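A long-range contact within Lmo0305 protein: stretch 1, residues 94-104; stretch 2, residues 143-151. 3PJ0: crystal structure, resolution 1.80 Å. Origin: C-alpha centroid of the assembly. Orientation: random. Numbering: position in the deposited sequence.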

# COMPACT_ATOMS: atom_id res chain seq x y z
N TYR A 94 -2.90 5.86 25.08
CA TYR A 94 -3.65 4.68 24.70
C TYR A 94 -3.28 3.45 25.55
O TYR A 94 -2.35 3.51 26.36
CB TYR A 94 -3.49 4.40 23.22
CG TYR A 94 -2.06 4.28 22.65
CD1 TYR A 94 -1.06 3.55 23.28
CD2 TYR A 94 -1.76 4.83 21.38
CE1 TYR A 94 0.22 3.41 22.69
CE2 TYR A 94 -0.52 4.68 20.79
CZ TYR A 94 0.47 3.99 21.44
OH TYR A 94 1.71 3.87 20.81
N HIS A 95 -4.01 2.36 25.35
CA HIS A 95 -3.76 1.13 26.08
C HIS A 95 -2.33 0.63 25.77
O HIS A 95 -1.84 0.78 24.65
CB HIS A 95 -4.79 0.07 25.65
CG HIS A 95 -4.77 -1.18 26.49
ND1 HIS A 95 -3.91 -2.22 26.25
CD2 HIS A 95 -5.52 -1.55 27.56
CE1 HIS A 95 -4.12 -3.18 27.14
NE2 HIS A 95 -5.09 -2.80 27.95
N PRO A 96 -1.64 0.03 26.76
CA PRO A 96 -0.27 -0.51 26.56
C PRO A 96 -0.09 -1.47 25.34
O PRO A 96 1.00 -1.57 24.76
CB PRO A 96 -0.03 -1.30 27.86
CG PRO A 96 -0.82 -0.59 28.86
CD PRO A 96 -2.07 -0.15 28.16
N LEU A 97 -1.16 -2.16 24.96
CA LEU A 97 -1.11 -3.14 23.88
C LEU A 97 -1.77 -2.62 22.61
O LEU A 97 -2.18 -3.41 21.74
CB LEU A 97 -1.74 -4.47 24.33
CG LEU A 97 -1.15 -5.09 25.59
CD1 LEU A 97 -1.68 -6.51 25.87
CD2 LEU A 97 0.36 -5.12 25.45
N SER A 98 -1.85 -1.29 22.48
CA SER A 98 -2.35 -0.72 21.23
C SER A 98 -1.52 -1.25 20.06
O SER A 98 -0.34 -1.55 20.20
CB SER A 98 -2.30 0.80 21.23
OG SER A 98 -2.62 1.30 19.93
N HIS A 99 -2.15 -1.33 18.90
CA HIS A 99 -1.46 -1.88 17.74
C HIS A 99 -0.28 -0.97 17.40
O HIS A 99 0.77 -1.44 16.96
CB HIS A 99 -2.45 -2.00 16.56
CG HIS A 99 -1.94 -2.76 15.39
ND1 HIS A 99 -1.20 -2.17 14.37
CD2 HIS A 99 -2.13 -4.05 15.01
CE1 HIS A 99 -0.95 -3.08 13.44
NE2 HIS A 99 -1.50 -4.22 13.79
N LEU A 100 -0.46 0.32 17.63
CA LEU A 100 0.59 1.30 17.40
C LEU A 100 1.83 1.08 18.28
O LEU A 100 2.96 1.32 17.87
CB LEU A 100 0.06 2.72 17.66
CG LEU A 100 -0.98 3.44 16.75
CD1 LEU A 100 -0.32 3.96 15.52
CD2 LEU A 100 -2.29 2.65 16.44
N GLU A 101 1.61 0.59 19.49
CA GLU A 101 2.69 0.43 20.44
C GLU A 101 3.49 -0.84 20.22
O GLU A 101 4.72 -0.83 20.41
CB GLU A 101 2.11 0.41 21.85
CG GLU A 101 3.13 0.38 22.96
CD GLU A 101 3.93 1.68 23.07
OE1 GLU A 101 3.56 2.70 22.43
OE2 GLU A 101 4.93 1.67 23.82
N ILE A 102 2.82 -1.92 19.82
CA ILE A 102 3.49 -3.22 19.73
C ILE A 102 3.58 -3.93 18.38
O ILE A 102 4.41 -4.85 18.25
CB ILE A 102 2.86 -4.22 20.76
CG1 ILE A 102 1.43 -4.58 20.40
CG2 ILE A 102 2.92 -3.61 22.21
CD1 ILE A 102 0.82 -5.66 21.31
N HIS A 103 2.77 -3.56 17.39
CA HIS A 103 2.75 -4.29 16.13
C HIS A 103 3.19 -3.51 14.88
O HIS A 103 3.05 -4.03 13.78
CB HIS A 103 1.37 -4.89 15.85
CG HIS A 103 0.92 -5.92 16.84
ND1 HIS A 103 1.64 -7.07 17.11
CD2 HIS A 103 -0.22 -6.01 17.57
CE1 HIS A 103 0.97 -7.80 17.99
NE2 HIS A 103 -0.15 -7.17 18.30
N GLU A 104 3.77 -2.33 15.05
CA GLU A 104 4.15 -1.52 13.90
C GLU A 104 5.63 -1.14 13.88
O GLU A 104 6.03 -0.14 13.25
CB GLU A 104 3.24 -0.30 13.81
CG GLU A 104 1.74 -0.64 13.69
CD GLU A 104 0.85 0.61 13.78
OE1 GLU A 104 1.36 1.74 13.62
OE2 GLU A 104 -0.36 0.46 14.03
N ILE A 143 -8.75 4.86 21.41
CA ILE A 143 -9.51 3.76 22.02
C ILE A 143 -9.70 2.66 20.96
O ILE A 143 -10.04 2.93 19.82
CB ILE A 143 -10.93 4.24 22.46
CG1 ILE A 143 -10.83 5.43 23.41
CG2 ILE A 143 -11.76 3.09 22.98
CD1 ILE A 143 -10.08 5.17 24.73
N GLU A 144 -9.45 1.41 21.35
CA GLU A 144 -9.62 0.26 20.44
C GLU A 144 -10.85 -0.55 20.91
O GLU A 144 -10.84 -1.08 22.02
CB GLU A 144 -8.36 -0.61 20.48
CG GLU A 144 -8.38 -1.79 19.54
CD GLU A 144 -7.21 -2.76 19.75
OE1 GLU A 144 -6.04 -2.32 19.89
OE2 GLU A 144 -7.51 -3.97 19.78
N LEU A 145 -11.90 -0.59 20.08
CA LEU A 145 -13.14 -1.31 20.39
C LEU A 145 -13.25 -2.52 19.46
O LEU A 145 -13.37 -2.36 18.24
CB LEU A 145 -14.37 -0.41 20.20
CG LEU A 145 -14.44 0.89 20.96
CD1 LEU A 145 -15.64 1.74 20.55
CD2 LEU A 145 -14.47 0.62 22.47
N PRO A 146 -13.14 -3.74 20.01
CA PRO A 146 -12.86 -4.12 21.37
C PRO A 146 -11.36 -4.19 21.53
O PRO A 146 -10.66 -4.07 20.53
CB PRO A 146 -13.49 -5.50 21.46
CG PRO A 146 -13.24 -6.08 20.14
CD PRO A 146 -13.26 -4.93 19.14
N GLN A 147 -10.86 -4.44 22.74
CA GLN A 147 -9.42 -4.51 22.98
C GLN A 147 -8.97 -5.92 22.69
O GLN A 147 -9.05 -6.82 23.54
CB GLN A 147 -9.05 -4.10 24.42
CG GLN A 147 -7.57 -3.84 24.60
CD GLN A 147 -7.16 -2.45 24.11
OE1 GLN A 147 -7.67 -1.45 24.60
NE2 GLN A 147 -6.23 -2.38 23.14
N ARG A 148 -8.50 -6.12 21.47
CA ARG A 148 -8.17 -7.47 20.99
C ARG A 148 -7.14 -8.26 21.80
O ARG A 148 -7.32 -9.44 22.03
CB ARG A 148 -7.71 -7.38 19.54
CG ARG A 148 -7.32 -8.71 18.90
CD ARG A 148 -5.79 -9.00 18.97
NE ARG A 148 -5.50 -10.14 18.12
CZ ARG A 148 -4.33 -10.42 17.51
NH1 ARG A 148 -3.26 -9.66 17.65
NH2 ARG A 148 -4.25 -11.51 16.75
N GLU A 149 -6.06 -7.60 22.22
CA GLU A 149 -4.97 -8.30 22.92
C GLU A 149 -5.37 -8.85 24.28
O GLU A 149 -4.67 -9.70 24.83
CB GLU A 149 -3.74 -7.42 23.03
CG GLU A 149 -3.17 -7.01 21.69
CD GLU A 149 -2.44 -8.11 20.92
OE1 GLU A 149 -1.93 -9.06 21.53
OE2 GLU A 149 -2.35 -7.97 19.69
N ILE A 150 -6.49 -8.38 24.83
CA ILE A 150 -6.97 -8.91 26.11
C ILE A 150 -8.25 -9.75 25.91
O ILE A 150 -9.05 -9.96 26.81
CB ILE A 150 -7.08 -7.83 27.22
CG1 ILE A 150 -8.04 -6.70 26.85
CG2 ILE A 150 -5.71 -7.24 27.51
CD1 ILE A 150 -8.27 -5.74 28.00
N GLY A 151 -8.43 -10.23 24.70
CA GLY A 151 -9.52 -11.13 24.38
C GLY A 151 -10.72 -10.52 23.70
O GLY A 151 -11.69 -11.22 23.47
O HOH W 1 -3.88 -3.83 19.54
O HOH W 2 -4.92 -0.15 18.93

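Residues 95 to 98 form a type I beta turn, closed by Ser 98 N donating to His 95 O at 3.0 Å, and the turn leads directly into a short helix that begins at His 99. Ser 98 occupies the N-cap position: Leu 100 N donates to Ser 98 OG at 3.3 Å, a weak bond, with an N-H...acceptor angle of 146°. Stretch 2 leaves a strand at Glu 144, passes through a cis peptide bond before Pro 146, and tightens into a 3-10 segment that begins at Arg 148. No direct backbone-to-backbone hydrogen bond joins the stretches. Their CA atoms remain 6.5 Å apart at Leu 97 and Glu 149, and 7.4 Å apart at Ser 98 and Glu 144, so side chains and water fill the gap. The two sides together bury 374 Å².

The single direct hydrogen bond across the contact runs from His 103 NE2 to Glu 149 OE2, at 2.7 Å and 163°. The carboxylate oxygen lies at the edge of the imidazole, near its plane, where the N-H bond points. The same oxygen accepts from Arg 148 NH1 at 2.8 Å in a salt bridge within stretch 2, so OE2 gathers two donors, one from each stretch. Glu 149 also supplies aliphatic surface: its CB lies 3.6 Å from Leu 97 CD1, and Leu 97 CD1 continues to Ile 150 CG2 at 4.4 Å. These contacts make Glu 149 the most extensively covered residue of the pair of stretches.

At His 95 the packing is over a ring face. Gln 147 CG stands 4.2 Å from the centroid of the His 95 ring and only 2° off the ring normal, the geometry of a CH-pi contact. The imidazole is held from its own stretch as well, since Leu 97 N donates to His 95 ND1 at 3.0 Å and 164°; ND1 therefore acts as an acceptor.

Glu 144 reaches the turn and the helix start through water. Water 1 donates to both Leu 97 O (2.8 Å) and Glu 144 OE1 (2.7 Å), while water 2 donates to Glu 144 OE1 at 2.6 Å and accepts from His 99 N at 3.0 Å. The direct separation of His 99 N and Glu 144 OE1, 4.1 Å, is too long for a hydrogen bond, which is why the bridge matters. The other carboxylate oxygen, Glu 144 OE2, accepts from Arg 148 N at 2.9 Å and 161°, tying this side chain to the 3-10 segment.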